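Local atomic coordinates of aldehyde dehydrogenase (Bartonella henselae, PDB entry 3I44), a protein that probably oxidises aldehydes to the corresponding carboxylic acids with a nicotinamide coenzyme. Residues A[155-160]-A[489-494]; A[160-165]-A[188-193]; A[165-170]-A[180-185]; A[64-69]-A[236-241]. The protein carries 1 engineered substitution. All blocks are in the same frame, centred on the assembly; numbering follows the deposited sequence.

Interaction 1: residues A[155-160]-A[489-494]; sequences AILHYD and LDTKAI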
# COMPACT_ATOMS: atom_id res chain seq x y z
N ALA A 155 -9.90 8.89 22.66
CA ALA A 155 -9.04 8.82 21.49
C ALA A 155 -9.88 9.07 20.23
O ALA A 155 -11.07 8.78 20.19
CB ALA A 155 -8.39 7.45 21.44
N ILE A 156 -9.24 9.60 19.20
CA ILE A 156 -9.90 9.98 17.97
C ILE A 156 -9.01 9.60 16.76
O ILE A 156 -7.76 9.59 16.86
CB ILE A 156 -10.21 11.49 18.02
CG1 ILE A 156 -11.46 11.82 17.25
CG2 ILE A 156 -9.03 12.34 17.55
CD1 ILE A 156 -11.88 13.31 17.40
N LEU A 157 -9.68 9.26 15.64
CA LEU A 157 -9.04 9.06 14.34
C LEU A 157 -9.24 10.30 13.49
O LEU A 157 -10.36 10.83 13.37
CB LEU A 157 -9.59 7.81 13.66
CG LEU A 157 -9.01 7.37 12.30
CD1 LEU A 157 -7.62 6.74 12.49
CD2 LEU A 157 -9.92 6.37 11.58
N HIS A 158 -8.16 10.80 12.91
CA HIS A 158 -8.18 12.00 12.05
C HIS A 158 -7.68 11.57 10.68
O HIS A 158 -6.77 10.74 10.58
CB HIS A 158 -7.24 13.11 12.56
CG HIS A 158 -7.91 14.19 13.35
ND1 HIS A 158 -7.43 15.48 13.39
CD2 HIS A 158 -9.01 14.17 14.14
CE1 HIS A 158 -8.20 16.21 14.18
NE2 HIS A 158 -9.17 15.44 14.65
N TYR A 159 -8.29 12.12 9.63
CA TYR A 159 -7.82 11.90 8.26
C TYR A 159 -7.21 13.20 7.78
O TYR A 159 -7.84 14.28 7.90
CB TYR A 159 -8.95 11.50 7.31
CG TYR A 159 -9.56 10.13 7.57
CD1 TYR A 159 -9.05 9.01 6.95
CD2 TYR A 159 -10.61 9.97 8.46
CE1 TYR A 159 -9.58 7.78 7.19
CE2 TYR A 159 -11.15 8.74 8.71
CZ TYR A 159 -10.64 7.64 8.07
OH TYR A 159 -11.16 6.37 8.30
N ASP A 160 -6.00 13.11 7.22
CA ASP A 160 -5.28 14.29 6.68
C ASP A 160 -4.95 14.10 5.19
O ASP A 160 -4.54 13.01 4.77
CB ASP A 160 -3.91 14.45 7.38
CG ASP A 160 -4.00 15.01 8.81
OD1 ASP A 160 -4.79 15.94 9.05
OD2 ASP A 160 -3.18 14.55 9.65
N LEU A 489 -5.82 10.07 1.67
CA LEU A 489 -5.74 10.50 3.08
C LEU A 489 -4.76 9.64 3.86
O LEU A 489 -4.69 8.45 3.62
CB LEU A 489 -7.13 10.34 3.75
CG LEU A 489 -8.17 11.27 3.11
CD1 LEU A 489 -9.62 10.94 3.53
CD2 LEU A 489 -7.80 12.71 3.45
N ASP A 490 -4.04 10.26 4.80
CA ASP A 490 -3.33 9.57 5.85
C ASP A 490 -4.22 9.54 7.07
O ASP A 490 -5.02 10.48 7.32
CB ASP A 490 -2.00 10.27 6.23
CG ASP A 490 -0.82 9.87 5.32
OD1 ASP A 490 -0.72 8.68 4.97
OD2 ASP A 490 0.03 10.74 5.00
N THR A 491 -4.08 8.48 7.84
CA THR A 491 -4.72 8.39 9.12
C THR A 491 -3.77 8.81 10.25
O THR A 491 -2.57 8.49 10.25
CB THR A 491 -5.22 6.99 9.42
OG1 THR A 491 -4.21 6.05 9.09
CG2 THR A 491 -6.50 6.65 8.57
N LYS A 492 -4.37 9.44 11.26
CA LYS A 492 -3.68 9.89 12.44
C LYS A 492 -4.51 9.52 13.68
O LYS A 492 -5.68 9.90 13.80
CB LYS A 492 -3.49 11.41 12.38
CG LYS A 492 -2.67 11.98 13.52
CD LYS A 492 -2.86 13.46 13.67
CE LYS A 492 -2.09 14.20 12.66
NZ LYS A 492 -2.53 15.59 12.53
N ALA A 493 -3.89 8.79 14.60
CA ALA A 493 -4.54 8.32 15.83
C ALA A 493 -4.08 9.20 16.99
O ALA A 493 -2.87 9.23 17.32
CB ALA A 493 -4.18 6.88 16.08
N ILE A 494 -5.01 9.97 17.56
CA ILE A 494 -4.74 10.92 18.63
C ILE A 494 -5.25 10.30 19.97
O ILE A 494 -6.41 9.88 20.05
CB ILE A 494 -5.38 12.31 18.32
CG1 ILE A 494 -4.88 12.86 16.98
CG2 ILE A 494 -5.12 13.31 19.48
CD1 ILE A 494 -5.73 13.99 16.37
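K492 and D160 meet diagonally across an antiparallel strand pair, NZ of K492 lying 3.1 Å from OD2 of D160 in a salt bridge whose hydrogen bond is weak. The lysine leaves its strand with CG anti to the backbone N (chi1 -175°), and a bend at chi3 carries the ammonium over to the carboxylate. Its stronger partner is the carbonyl of A447 of the second subunit, which divides the lysine between its own chain and the interface. On the same face I156 and I494 lie side by side, CG2 of I156 being 3.7 Å from CB of I494. In one deposited conformer of H158 the CD1 methyl of I494 lies over the imidazole, a contact that stays doubtful. The other face carries Y159, whose CE1 is approached obliquely by CG2 of T491 at 3.6 Å, while CD1 of L489 rests against CB of Y159 at 3.9 Å.

Between the two faces run six backbone hydrogen bonds, two from each of the pairs I156-I494, H158-K492 and D160-D490; H158 N to K492 O, at 2.8 Å, is representative. Further out, E146 holds the hydroxyl of Y159, and D490 forms salt bridges with R451 and R476 of the second subunit. Because A493 and I494 also pair in parallel with a strand of that subunit, the sheet continues across the interface, as expected of the oligomerisation region of the aldehyde dehydrogenase fold.

Interaction 2: residues A[160-165]-A[188-193]; sequences DAIGVV and AGCTMV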
# COMPACT_ATOMS: atom_id res chain seq x y z
N ASP A 160 -6.00 13.11 7.22
CA ASP A 160 -5.28 14.29 6.68
C ASP A 160 -4.95 14.10 5.19
O ASP A 160 -4.54 13.01 4.77
CB ASP A 160 -3.91 14.45 7.38
CG ASP A 160 -4.00 15.01 8.81
OD1 ASP A 160 -4.79 15.94 9.05
OD2 ASP A 160 -3.18 14.55 9.65
N ALA A 161 -5.08 15.17 4.40
CA ALA A 161 -4.59 15.15 3.03
C ALA A 161 -3.18 14.53 2.97
O ALA A 161 -2.28 14.98 3.67
CB ALA A 161 -4.57 16.56 2.46
N ILE A 162 -2.99 13.50 2.14
CA ILE A 162 -1.67 12.85 2.03
C ILE A 162 -0.60 13.86 1.56
O ILE A 162 0.57 13.77 1.97
CB ILE A 162 -1.71 11.55 1.17
CG1 ILE A 162 -0.49 10.67 1.50
CG2 ILE A 162 -1.80 11.87 -0.33
CD1 ILE A 162 -0.58 9.15 1.02
N GLY A 163 -1.02 14.84 0.76
CA GLY A 163 -0.10 15.87 0.27
C GLY A 163 -0.26 16.17 -1.21
O GLY A 163 -1.37 16.17 -1.74
N VAL A 164 0.87 16.44 -1.88
CA VAL A 164 0.90 16.73 -3.29
C VAL A 164 1.05 15.40 -3.98
O VAL A 164 1.90 14.63 -3.61
CB VAL A 164 2.05 17.70 -3.68
CG1 VAL A 164 1.89 18.12 -5.12
CG2 VAL A 164 2.09 18.95 -2.79
N VAL A 165 0.20 15.11 -4.96
CA VAL A 165 0.14 13.79 -5.57
C VAL A 165 0.33 13.82 -7.06
O VAL A 165 0.02 14.81 -7.75
CB VAL A 165 -1.18 13.08 -5.19
CG1 VAL A 165 -1.30 13.09 -3.65
CG2 VAL A 165 -2.40 13.79 -5.82
N ALA A 188 -10.24 15.17 -0.70
CA ALA A 188 -9.31 14.85 0.38
C ALA A 188 -8.47 16.08 0.81
O ALA A 188 -7.88 16.07 1.89
CB ALA A 188 -8.39 13.70 -0.02
N GLY A 189 -8.44 17.12 -0.01
CA GLY A 189 -7.62 18.32 0.28
C GLY A 189 -6.20 18.30 -0.30
O GLY A 189 -5.33 19.09 0.12
N CYS A 190 -5.96 17.38 -1.23
CA CYS A 190 -4.67 17.30 -1.93
C CYS A 190 -4.61 18.25 -3.11
O CYS A 190 -5.64 18.62 -3.65
CB CYS A 190 -4.44 15.89 -2.47
SG CYS A 190 -4.28 14.65 -1.22
N THR A 191 -3.40 18.60 -3.53
CA THR A 191 -3.14 19.23 -4.83
C THR A 191 -2.41 18.18 -5.69
O THR A 191 -1.95 17.12 -5.19
CB THR A 191 -2.32 20.52 -4.67
OG1 THR A 191 -1.05 20.19 -4.12
CG2 THR A 191 -3.03 21.52 -3.70
N MET A 192 -2.32 18.41 -6.99
CA MET A 192 -1.97 17.30 -7.90
C MET A 192 -1.35 17.74 -9.22
O MET A 192 -1.62 18.84 -9.69
CB MET A 192 -3.21 16.45 -8.23
CG MET A 192 -4.32 17.21 -8.94
SD MET A 192 -6.00 16.68 -8.45
CE MET A 192 -6.08 17.40 -6.81
N VAL A 193 -0.54 16.85 -9.79
CA VAL A 193 -0.09 16.96 -11.16
C VAL A 193 -0.57 15.72 -11.90
O VAL A 193 -0.25 14.58 -11.52
CB VAL A 193 1.43 17.10 -11.29
CG1 VAL A 193 1.84 17.20 -12.80
CG2 VAL A 193 1.90 18.34 -10.53
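V165 and M192 stand side by side and point the same way from neighbouring parallel strands, with CG2 of V165 3.7 Å from CB of M192. The methionine then bends at chi2 and chi3, taking its sulfur away from V165 toward helix 174-188. On the opposite face V164 and T191 cross at a slant: both valine methyls lean on the threonine hydroxyl, CG2 of V164 coming within 3.6 Å of OG1 of T191. That hydroxyl has its hydrogen bond elsewhere, to the carbonyl of A72 in helix 62-79.

C190 turns its side chain across to the other segment and covers the carbonyl of G163, CB of C190 lying 3.2 Å from O of G163. With SG beside the backbone N (chi1 -65°), the sulfur meets CG2 of I162 at 3.8 Å and CG1 of V165 at 4.1 Å. Where the helix ends in a Schellman motif at G189, the methyl of A161 faces the peptide oxygens, CB of A161 being 3.4 Å from O of A188.

Two backbone bonds tie the strands, V165 N to T191 O at 3.0 Å and the straighter V193 N to V165 O at 2.9 Å. Before V165 the pairing is poor. The buried O of G163 and N of T191 find no hydrogen-bond partner in the model, so the contact there depends on packing around C190, and polar bonding takes over only as the two strands come into parallel register.

Interaction 3: residues A[165-170]-A[180-185]; sequences VGLITP and LKVIPA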
# COMPACT_ATOMS: atom_id res chain seq x y z
N VAL A 165 0.20 15.11 -4.96
CA VAL A 165 0.14 13.79 -5.57
C VAL A 165 0.33 13.82 -7.06
O VAL A 165 0.02 14.81 -7.75
CB VAL A 165 -1.18 13.08 -5.19
CG1 VAL A 165 -1.30 13.09 -3.65
CG2 VAL A 165 -2.40 13.79 -5.82
N GLY A 166 0.85 12.70 -7.56
CA GLY A 166 1.00 12.45 -8.99
C GLY A 166 -0.04 11.50 -9.53
O GLY A 166 -0.28 10.43 -8.97
N LEU A 167 -0.68 11.90 -10.63
CA LEU A 167 -1.77 11.16 -11.24
C LEU A 167 -1.41 10.84 -12.67
O LEU A 167 -1.07 11.73 -13.43
CB LEU A 167 -3.07 11.98 -11.20
CG LEU A 167 -3.51 12.58 -9.85
CD1 LEU A 167 -4.86 13.27 -9.94
CD2 LEU A 167 -3.54 11.46 -8.75
N ILE A 168 -1.51 9.56 -13.05
CA ILE A 168 -1.14 9.14 -14.40
C ILE A 168 -2.22 8.26 -14.97
O ILE A 168 -2.60 7.26 -14.35
CB ILE A 168 0.21 8.38 -14.44
CG1 ILE A 168 1.35 9.29 -14.00
CG2 ILE A 168 0.49 7.79 -15.86
CD1 ILE A 168 2.69 8.56 -13.76
N THR A 169 -2.76 8.66 -16.13
CA THR A 169 -3.94 8.01 -16.66
C THR A 169 -3.69 7.51 -18.08
O THR A 169 -2.86 8.07 -18.79
CB THR A 169 -5.12 8.99 -16.67
OG1 THR A 169 -4.74 10.18 -17.35
CG2 THR A 169 -5.56 9.36 -15.25
N PRO A 170 -4.43 6.49 -18.52
CA PRO A 170 -4.23 5.92 -19.85
C PRO A 170 -5.26 6.44 -20.87
O PRO A 170 -5.96 7.44 -20.60
CB PRO A 170 -4.41 4.44 -19.56
CG PRO A 170 -5.51 4.42 -18.54
CD PRO A 170 -5.44 5.73 -17.78
N LEU A 180 -11.92 9.28 -11.59
CA LEU A 180 -11.58 8.41 -10.46
C LEU A 180 -10.37 8.89 -9.65
O LEU A 180 -10.25 8.53 -8.49
CB LEU A 180 -11.36 6.97 -10.90
CG LEU A 180 -12.64 6.16 -11.16
CD1 LEU A 180 -12.26 4.78 -11.75
CD2 LEU A 180 -13.61 6.03 -9.92
N LYS A 181 -9.49 9.69 -10.24
CA LYS A 181 -8.32 10.15 -9.52
C LYS A 181 -8.44 11.59 -9.06
O LYS A 181 -8.13 11.87 -7.93
CB LYS A 181 -7.07 9.98 -10.38
CG LYS A 181 -6.79 8.51 -10.70
CD LYS A 181 -5.44 8.38 -11.43
CE LYS A 181 -5.29 7.01 -12.04
NZ LYS A 181 -5.16 5.92 -11.00
N VAL A 182 -8.88 12.50 -9.92
CA VAL A 182 -8.81 13.92 -9.60
C VAL A 182 -9.87 14.32 -8.55
O VAL A 182 -9.60 15.13 -7.68
CB VAL A 182 -9.01 14.79 -10.85
CG1 VAL A 182 -9.19 16.24 -10.46
CG2 VAL A 182 -7.83 14.61 -11.83
N ILE A 183 -11.07 13.78 -8.67
CA ILE A 183 -12.16 14.12 -7.75
C ILE A 183 -11.87 13.72 -6.31
O ILE A 183 -12.03 14.54 -5.44
CB ILE A 183 -13.54 13.58 -8.24
CG1 ILE A 183 -13.86 14.15 -9.63
CG2 ILE A 183 -14.64 13.88 -7.23
CD1 ILE A 183 -13.97 15.71 -9.74
N PRO A 184 -11.45 12.46 -6.03
CA PRO A 184 -11.21 12.17 -4.60
C PRO A 184 -9.98 12.93 -4.04
O PRO A 184 -9.95 13.26 -2.85
CB PRO A 184 -11.03 10.64 -4.56
CG PRO A 184 -10.67 10.25 -5.96
CD PRO A 184 -11.40 11.24 -6.85
N ALA A 185 -9.02 13.28 -4.91
CA ALA A 185 -7.84 14.03 -4.49
C ALA A 185 -8.25 15.46 -4.09
O ALA A 185 -7.82 15.97 -3.07
CB ALA A 185 -6.74 14.04 -5.61
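Within the beta-alpha-beta unit formed by strand 156-168, helix 174-188 and strand 191-195, L167 of the first strand packs against K181 and V182 of the connecting helix. Strand and helix run nearly antiparallel, at 157°, with the axes of the two short segments 9.3 Å apart at their closest, and the gap is bridged mostly by side chains, without any hydrogen bond between the segments.

L167 does most of the strand's work. Its CG stands beside the backbone N (chi1 -51°), and the CD1 branch touches two consecutive helix residues, 3.8 Å from CG2 of V182 and 4.0 Å from CB of K181. Against V182 the leucine crosses at about a right angle; K181 instead slides past it in the opposite direction. The lysine chain continues along the strand, extended until a bend at chi4, and lays its methylenes on the residues that follow: CD of K181 touches CG2 of T169 at 3.9 Å, and CE of K181 lies 3.6 Å from the carbonyl O of I168. At the far end V165 makes a looser contact, CG2 of V165 being 4.4 Å from CB of A185.

The buried ammonium of K181 is satisfied beyond the two segments, by the hydroxyls of S245 and T247 and by a salt bridge to E479. The lysine thereby reaches past strand 156-168 to its parallel neighbour, strand 243-247, while M192 of strand 191-195 packs on V182 and A185. Helix 117-141 covers another side of the helix, with F135 against L180, I183 and P184.

Interaction 4: residues A[64-69]-A[236-241]; sequences DADKAI and SAHPDL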
# COMPACT_ATOMS: atom_id res chain seq x y z
N ASP A 64 9.37 21.14 -16.84
CA ASP A 64 7.92 21.40 -16.84
C ASP A 64 7.29 20.69 -15.64
O ASP A 64 6.41 21.22 -14.99
CB ASP A 64 7.24 20.93 -18.13
CG ASP A 64 7.83 21.55 -19.37
OD1 ASP A 64 7.93 22.80 -19.41
OD2 ASP A 64 8.17 20.80 -20.30
N ALA A 65 7.77 19.49 -15.34
CA ALA A 65 7.29 18.76 -14.17
C ALA A 65 7.61 19.53 -12.89
O ALA A 65 6.75 19.65 -12.01
CB ALA A 65 7.88 17.38 -14.11
N ASP A 66 8.83 20.08 -12.77
CA ASP A 66 9.21 20.80 -11.55
C ASP A 66 8.31 22.00 -11.38
O ASP A 66 7.87 22.26 -10.28
CB ASP A 66 10.69 21.23 -11.56
CG ASP A 66 11.66 20.06 -11.46
OD1 ASP A 66 11.32 18.99 -10.92
OD2 ASP A 66 12.79 20.22 -11.95
N LYS A 67 8.02 22.71 -12.46
CA LYS A 67 7.13 23.87 -12.44
C LYS A 67 5.74 23.48 -11.90
O LYS A 67 5.22 24.11 -10.99
CB LYS A 67 6.92 24.44 -13.86
CG LYS A 67 7.80 25.60 -14.33
CD LYS A 67 7.26 26.23 -15.67
CE LYS A 67 5.94 27.04 -15.49
NZ LYS A 67 5.36 27.58 -16.80
N ALA A 68 5.13 22.49 -12.53
CA ALA A 68 3.83 21.96 -12.10
C ALA A 68 3.84 21.56 -10.61
O ALA A 68 2.99 21.99 -9.84
CB ALA A 68 3.40 20.78 -13.00
N ILE A 69 4.85 20.81 -10.19
CA ILE A 69 4.92 20.36 -8.82
C ILE A 69 5.11 21.56 -7.87
O ILE A 69 4.51 21.58 -6.80
CB ILE A 69 6.05 19.32 -8.61
CG1 ILE A 69 5.74 18.02 -9.38
CG2 ILE A 69 6.28 19.03 -7.11
CD1 ILE A 69 6.97 17.07 -9.48
N SER A 236 7.09 9.73 -10.55
CA SER A 236 7.09 8.63 -9.58
C SER A 236 8.31 8.65 -8.66
O SER A 236 8.26 8.12 -7.56
CB SER A 236 6.97 7.29 -10.28
OG SER A 236 8.04 7.16 -11.18
N ALA A 237 9.39 9.30 -9.09
CA ALA A 237 10.59 9.41 -8.27
C ALA A 237 10.76 10.77 -7.59
O ALA A 237 11.70 10.95 -6.83
CB ALA A 237 11.86 9.03 -9.12
N HIS A 238 9.85 11.71 -7.82
CA HIS A 238 10.07 13.07 -7.36
C HIS A 238 9.90 13.18 -5.83
O HIS A 238 8.93 12.68 -5.26
CB HIS A 238 9.15 14.05 -8.08
CG HIS A 238 9.60 15.46 -8.03
ND1 HIS A 238 9.48 16.24 -6.90
CD2 HIS A 238 10.21 16.24 -8.96
CE1 HIS A 238 9.98 17.44 -7.14
NE2 HIS A 238 10.42 17.47 -8.39
N PRO A 239 10.84 13.85 -5.15
CA PRO A 239 10.77 13.88 -3.69
C PRO A 239 9.62 14.73 -3.10
O PRO A 239 9.26 14.51 -1.95
CB PRO A 239 12.15 14.43 -3.28
CG PRO A 239 12.62 15.24 -4.46
CD PRO A 239 12.04 14.53 -5.69
N ASP A 240 9.06 15.66 -3.87
CA ASP A 240 7.96 16.51 -3.37
C ASP A 240 6.55 15.93 -3.62
O ASP A 240 5.56 16.61 -3.32
CB ASP A 240 8.01 17.89 -3.99
CG ASP A 240 9.22 18.71 -3.53
OD1 ASP A 240 9.74 18.47 -2.44
OD2 ASP A 240 9.64 19.59 -4.28
N LEU A 241 6.45 14.72 -4.17
CA LEU A 241 5.14 14.05 -4.25
C LEU A 241 5.07 12.99 -3.18
O LEU A 241 6.02 12.24 -2.96
CB LEU A 241 4.89 13.46 -5.63
CG LEU A 241 4.90 14.43 -6.82
CD1 LEU A 241 4.61 13.61 -8.15
CD2 LEU A 241 3.93 15.58 -6.61
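I69 and H238 form the tight part of this contact: the CD1 methyl of I69 sits over the imidazole, 3.4 Å from the ring centroid and only 13° off the ring normal, a close CH-pi contact. The opposite face of the ring is covered by CD of P239, so the imidazole is held between the isoleucine of helix 62-79 and the proline that follows it in its own chain. The other branch of I69 lies by the rim of the ring, CG2 of I69 touching CB of D240 at 3.7 Å, and CG1 of I69 lies 4.1 Å from CD2 of L241, which crosses it at about a right angle.

H238 opens a type I turn that ends at L241 and leads out of helix 228-237. Its ring is fastened at both nitrogens: D240 N donates to ND1 of H238 at 3.1 Å, and NE2 of H238 donates to OD1 of D66, also at 3.1 Å. This pattern is consistent with a neutral histidine protonated on NE2.

The D66 side is looser. The bond from NE2 is bent (139°) and reaches the anti side of OD1 somewhat out of the carboxylate plane, although D66 OD1 lies close to the ring plane. The carboxylate and ring planes are turned 62° from one another, and OD1 takes a second hydrogen bond from the hydroxyl of Y234. D66 is partly exposed and D240 and P239 face solvent, whereas I69 continues inward onto L235 and onto V193 of strand 191-195.

Strand 156-168 connects three of the contacts: D160 ends the first segment of interaction 1 and begins that of interaction 2, where it touches nothing across, and V165 belongs to both interaction 2 and interaction 3. Their centres follow one another along it, 15 Å from interaction 1 to 2 and 10 Å from 2 to 3. L489 of interaction 1 packs on A188, and V193 O probably accepts a hydrogen bond from L167 N, which ties interaction 2 to interaction 3. Interaction 4 closes over the same sheet, with CD2 of L241 3.6 Å from CG1 of V164. Interactions 1 and 2 touch the second subunit, whereas the other two do not. The side chain of T169 in interaction 3 is about 13 Å from the bound sodium ion.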